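Local coordinates for molybdopterin-guanine dinucleotide biosynthesis protein A (MobA) (Archaeoglobus fulgidus, PDB 3NGW) that probably transfers a nucleotide, the GMP part of GTP, to molybdopterin during biosynthesis of the molybdenum cofactor, at residues 69-77 with 141-152. Numbering follows the deposited sequence.
Sequences GVGSIAGIH and AILQGIRKILVP
The first turns of helix 72-83, with G71 at the N-cap, lie against the last turn of helix 135-143 and the loop that leads on to helix 150-154, and I73 and I149 approach to 6.1 Å between their CA atoms. A helix start thus packs on a helix end and its following loop within the MobA-like NTP transferase domain, of the GT-A clan, and no direct hydrogen bond crosses the contact. Helix 135-143 ends in a Schellman motif at G145, whose positive phi suits a residue without a side chain, and the chain then turns back past I73. Branched and extended, I73 serves two neighbours at once: with chi1 at -58° CG1 lies anti to the carbonyl carbon and meets CD1 of I149 at 3.5 Å, which leaves CG2 anti to the backbone N, 3.7 Å from CG1 of I142. Cut back to an alanine here, the side chain would be likely to leave I142 CG1 and I149 CD1 without their apolar partner and a gap between them. I142 reaches past I73 in the opposite direction, and its CD1 comes 3.4 Å from CA of A74, where a small residue lets the methyl sit close to the helix backbone. The same methyl touches CB of H77 at 3.5 Å; ND1 of the imidazole is hydrogen-bonded to OD1 of D65. At the exposed margin the poorly ordered R147 lays one guanidinium face over CG1 of V70, and NH2 lies 3.8 Å from CA of G71, whose backbone angles (phi 103°) would jam a CB against the carbonyl O of V70. A water donates to O of R147 and weakly accepts from N of S72. Deeper in, the I73 CD1 methyl ends 3.3 Å from the carbonyl O of I146.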
ATOM      1  N   GLY A  69      -3.849  14.930   6.235  1.00 51.34           N
ATOM      2  CA  GLY A  69      -2.658  14.904   5.400  1.00 49.74           C
ATOM      3  C   GLY A  69      -3.011  14.299   4.046  1.00 53.17           C
ATOM      4  O   GLY A  69      -3.890  13.441   3.962  1.00 52.09           O
ATOM      5  N   VAL A  70      -2.334  14.730   2.986  1.00 52.02           N
ATOM      6  CA  VAL A  70      -2.626  14.218   1.647  1.00 48.71           C
ATOM      7  C   VAL A  70      -1.470  13.432   1.007  1.00 50.16           C
ATOM      8  O   VAL A  70      -0.301  13.788   1.163  1.00 46.25           O
ATOM      9  CB  VAL A  70      -3.013  15.376   0.689  1.00 55.09           C
ATOM     10  CG1 VAL A  70      -3.577  14.813  -0.602  1.00 51.36           C
ATOM     11  CG2 VAL A  70      -4.027  16.302   1.359  1.00 54.82           C
ATOM     12  N   GLY A  71      -1.806  12.361   0.288  1.00 44.33           N
ATOM     13  CA  GLY A  71      -0.789  11.560  -0.379  1.00 42.56           C
ATOM     14  C   GLY A  71      -0.446  10.245   0.300  1.00 40.25           C
ATOM     15  O   GLY A  71      -1.064   9.873   1.290  1.00 38.52           O
ATOM     16  N   SER A  72       0.558   9.551  -0.224  1.00 35.72           N
ATOM     17  CA  SER A  72       0.972   8.267   0.323  1.00 39.21           C
ATOM     18  C   SER A  72       1.618   8.369   1.702  1.00 37.19           C
ATOM     19  O   SER A  72       1.310   7.582   2.597  1.00 37.40           O
ATOM     20  CB  SER A  72       1.927   7.584  -0.651  1.00 41.30           C
ATOM     21  OG  SER A  72       1.295   7.393  -1.900  1.00 52.02           O
ATOM     22  N   ILE A  73       2.521   9.334   1.864  1.00 38.59           N
ATOM     23  CA  ILE A  73       3.206   9.550   3.135  1.00 35.93           C
ATOM     24  C   ILE A  73       2.205   9.769   4.277  1.00 37.74           C
ATOM     25  O   ILE A  73       2.424   9.318   5.400  1.00 35.10           O
ATOM     26  CB  ILE A  73       4.126  10.786   3.073  1.00 36.02           C
ATOM     27  CG1 ILE A  73       5.157  10.633   1.958  1.00 40.94           C
ATOM     28  CG2 ILE A  73       4.845  10.960   4.395  1.00 30.21           C
ATOM     29  CD1 ILE A  73       6.038  11.872   1.781  1.00 29.17           C
ATOM     30  N   ALA A  74       1.112  10.465   3.985  1.00 29.03           N
ATOM     31  CA  ALA A  74       0.099  10.740   4.993  1.00 31.51           C
ATOM     32  C   ALA A  74      -0.688   9.481   5.320  1.00 35.28           C
ATOM     33  O   ALA A  74      -1.173   9.311   6.440  1.00 36.14           O
ATOM     34  CB  ALA A  74      -0.841  11.830   4.498  1.00 23.99           C
ATOM     35  N   GLY A  75      -0.808   8.606   4.325  1.00 34.57           N
ATOM     36  CA  GLY A  75      -1.535   7.365   4.498  1.00 35.26           C
ATOM     37  C   GLY A  75      -0.735   6.374   5.318  1.00 33.19           C
ATOM     38  O   GLY A  75      -1.289   5.701   6.180  1.00 32.35           O
ATOM     39  N   ILE A  76       0.565   6.279   5.044  1.00 29.57           N
ATOM     40  CA  ILE A  76       1.433   5.370   5.781  1.00 26.61           C
ATOM     41  C   ILE A  76       1.517   5.854   7.225  1.00 34.24           C
ATOM     42  O   ILE A  76       1.353   5.073   8.169  1.00 39.26           O
ATOM     43  CB  ILE A  76       2.844   5.330   5.158  1.00 26.49           C
ATOM     44  CG1 ILE A  76       2.769   4.703   3.766  1.00 29.92           C
ATOM     45  CG2 ILE A  76       3.797   4.528   6.037  1.00 25.56           C
ATOM     46  CD1 ILE A  76       4.062   4.831   2.964  1.00 30.33           C
ATOM     47  N   HIS A  77       1.754   7.152   7.388  1.00 29.76           N
ATOM     48  CA  HIS A  77       1.840   7.769   8.707  1.00 35.00           C
ATOM     49  C   HIS A  77       0.585   7.463   9.516  1.00 34.40           C
ATOM     50  O   HIS A  77       0.665   7.100  10.686  1.00 30.94           O
ATOM     51  CB  HIS A  77       2.009   9.289   8.565  1.00 45.35           C
ATOM     52  CG  HIS A  77       1.917  10.039   9.859  1.00 29.44           C
ATOM     53  ND1 HIS A  77       0.767  10.680  10.269  1.00 28.06           N
ATOM     54  CD2 HIS A  77       2.829  10.234  10.844  1.00 26.85           C
ATOM     55  CE1 HIS A  77       0.974  11.237  11.451  1.00 28.34           C
ATOM     56  NE2 HIS A  77       2.216  10.981  11.822  1.00 30.10           N
ATOM     57  N   ALA A 141       7.661  15.310   7.308  1.00 42.53           N
ATOM     58  CA  ALA A 141       7.551  15.533   5.868  1.00 42.80           C
ATOM     59  C   ALA A 141       6.166  16.056   5.490  1.00 36.25           C
ATOM     60  O   ALA A 141       6.033  16.946   4.646  1.00 37.44           O
ATOM     61  CB  ALA A 141       7.844  14.238   5.121  1.00 40.80           C
ATOM     62  N   ILE A 142       5.145  15.489   6.125  1.00 32.70           N
ATOM     63  CA  ILE A 142       3.752  15.873   5.893  1.00 33.75           C
ATOM     64  C   ILE A 142       3.516  17.319   6.339  1.00 33.91           C
ATOM     65  O   ILE A 142       2.878  18.105   5.636  1.00 41.20           O
ATOM     66  CB  ILE A 142       2.777  14.950   6.681  1.00 30.49           C
ATOM     67  CG1 ILE A 142       2.947  13.495   6.226  1.00 41.78           C
ATOM     68  CG2 ILE A 142       1.334  15.414   6.492  1.00 28.31           C
ATOM     69  CD1 ILE A 142       2.126  12.480   7.047  1.00 33.58           C
ATOM     70  N   LEU A 143       4.027  17.667   7.512  1.00 28.81           N
ATOM     71  CA  LEU A 143       3.840  19.010   8.028  1.00 32.95           C
ATOM     72  C   LEU A 143       4.662  20.034   7.235  1.00 41.76           C
ATOM     73  O   LEU A 143       4.267  21.194   7.121  1.00 31.10           O
ATOM     74  CB  LEU A 143       4.191  19.048   9.522  1.00 38.82           C
ATOM     75  CG  LEU A 143       3.339  18.138  10.431  1.00 42.67           C
ATOM     76  CD1 LEU A 143       3.757  18.322  11.881  1.00 41.10           C
ATOM     77  CD2 LEU A 143       1.851  18.462  10.283  1.00 40.57           C
ATOM     78  N   GLN A 144       5.789  19.598   6.672  1.00 39.56           N
ATOM     79  CA  GLN A 144       6.638  20.486   5.883  1.00 34.53           C
ATOM     80  C   GLN A 144       6.151  20.614   4.445  1.00 36.81           C
ATOM     81  O   GLN A 144       6.718  21.374   3.665  1.00 52.18           O
ATOM     82  CB  GLN A 144       8.087  19.983   5.875  1.00 34.41           C
ATOM     83  CG  GLN A 144       8.757  20.050   7.229  1.00 31.10           C
ATOM     84  CD  GLN A 144      10.112  19.379   7.261  1.00 34.99           C
ATOM     85  OE1 GLN A 144      10.730  19.279   8.317  1.00 35.76           O
ATOM     86  NE2 GLN A 144      10.582  18.921   6.108  1.00 28.03           N
ATOM     87  N   GLY A 145       5.108  19.869   4.088  1.00 35.07           N
ATOM     88  CA  GLY A 145       4.591  19.927   2.733  1.00 25.51           C
ATOM     89  C   GLY A 145       5.469  19.197   1.727  1.00 38.53           C
ATOM     90  O   GLY A 145       5.612  19.631   0.585  1.00 41.68           O
ATOM     91  N   ILE A 146       6.080  18.094   2.147  1.00 42.44           N
ATOM     92  CA  ILE A 146       6.921  17.309   1.247  1.00 43.22           C
ATOM     93  C   ILE A 146       6.166  16.046   0.834  1.00 46.21           C
ATOM     94  O   ILE A 146       5.864  15.195   1.670  1.00 61.51           O
ATOM     95  CB  ILE A 146       8.253  16.913   1.925  1.00 38.79           C
ATOM     96  CG1 ILE A 146       9.100  18.161   2.176  1.00 42.31           C
ATOM     97  CG2 ILE A 146       9.015  15.941   1.048  1.00 44.72           C
ATOM     98  CD1 ILE A 146      10.380  17.907   2.927  1.00 39.64           C
ATOM     99  N   ARG A 147       5.848  15.925  -0.450  1.00 56.60           N
ATOM    100  CA  ARG A 147       5.113  14.757  -0.919  1.00 60.26           C
ATOM    101  C   ARG A 147       5.990  13.736  -1.637  1.00 60.75           C
ATOM    102  O   ARG A 147       5.506  12.956  -2.456  1.00 67.89           O
ATOM    103  CB  ARG A 147       3.953  15.188  -1.819  1.00 63.70           C
ATOM    104  CG  ARG A 147       2.860  15.960  -1.077  1.00 74.47           C
ATOM    105  CD  ARG A 147       1.627  16.194  -1.947  1.00 83.64           C
ATOM    106  NE  ARG A 147       1.030  14.936  -2.398  1.00 84.24           N
ATOM    107  CZ  ARG A 147      -0.069  14.849  -3.143  1.00 83.82           C
ATOM    108  NH1 ARG A 147      -0.706  15.949  -3.531  1.00 86.41           N
ATOM    109  NH2 ARG A 147      -0.530  13.659  -3.504  1.00 76.74           N
ATOM    110  N   LYS A 148       7.278  13.742  -1.318  1.00 53.50           N
ATOM    111  CA  LYS A 148       8.225  12.810  -1.914  1.00 52.76           C
ATOM    112  C   LYS A 148       8.740  11.862  -0.834  1.00 48.20           C
ATOM    113  O   LYS A 148       9.641  12.201  -0.070  1.00 46.28           O
ATOM    114  CB  LYS A 148       9.389  13.577  -2.541  1.00 62.27           C
ATOM    115  CG  LYS A 148       9.491  13.439  -4.054  1.00 67.26           C
ATOM    116  CD  LYS A 148       8.283  14.039  -4.767  1.00 77.26           C
ATOM    117  CE  LYS A 148       8.366  13.825  -6.276  1.00 76.89           C
ATOM    118  NZ  LYS A 148       7.193  14.389  -6.996  1.00 71.78           N
ATOM    119  N   ILE A 149       8.163  10.667  -0.787  1.00 45.50           N
ATOM    120  CA  ILE A 149       8.530   9.668   0.211  1.00 49.87           C
ATOM    121  C   ILE A 149      10.045   9.460   0.330  1.00 49.83           C
ATOM    122  O   ILE A 149      10.555   9.197   1.417  1.00 49.03           O
ATOM    123  CB  ILE A 149       7.837   8.310  -0.099  1.00 44.96           C
ATOM    124  CG1 ILE A 149       7.940   7.377   1.105  1.00 45.63           C
ATOM    125  CG2 ILE A 149       8.462   7.670  -1.335  1.00 42.10           C
ATOM    126  CD1 ILE A 149       7.094   7.796   2.279  1.00 40.38           C
ATOM    127  N   LEU A 150      10.760   9.597  -0.781  1.00 55.95           N
ATOM    128  CA  LEU A 150      12.209   9.405  -0.786  1.00 54.48           C
ATOM    129  C   LEU A 150      12.949  10.350   0.158  1.00 52.25           C
ATOM    130  O   LEU A 150      14.001  10.006   0.698  1.00 50.85           O
ATOM    131  CB  LEU A 150      12.762   9.573  -2.208  1.00 66.40           C
ATOM    132  CG  LEU A 150      12.207   8.665  -3.316  1.00 75.33           C
ATOM    133  CD1 LEU A 150      12.334   7.207  -2.879  1.00 67.23           C
ATOM    134  CD2 LEU A 150      10.743   9.011  -3.609  1.00 65.64           C
ATOM    135  N   VAL A 151      12.402  11.543   0.354  1.00 52.31           N
ATOM    136  CA  VAL A 151      13.029  12.525   1.224  1.00 42.83           C
ATOM    137  C   VAL A 151      13.116  12.077   2.681  1.00 41.57           C
ATOM    138  O   VAL A 151      14.196  12.062   3.258  1.00 42.38           O
ATOM    139  CB  VAL A 151      12.287  13.872   1.148  1.00 44.67           C
ATOM    140  CG1 VAL A 151      12.890  14.860   2.134  1.00 49.27           C
ATOM    141  CG2 VAL A 151      12.371  14.413  -0.270  1.00 55.61           C
ATOM    142  N   PRO A 152      11.975  11.721   3.300  1.00 41.60           N
ATOM    143  CA  PRO A 152      12.078  11.295   4.699  1.00 38.35           C
ATOM    144  C   PRO A 152      12.768   9.939   4.874  1.00 44.57           C
ATOM    145  O   PRO A 152      13.344   9.660   5.927  1.00 45.17           O
ATOM    146  CB  PRO A 152      10.626  11.310   5.178  1.00 35.71           C
ATOM    147  CG  PRO A 152       9.833  11.136   3.922  1.00 35.76           C
ATOM    148  CD  PRO A 152      10.569  11.918   2.898  1.00 30.77           C
TER
HETATM  149  O   HOH W   1       3.168  11.577  -0.956  1.00 50.51           O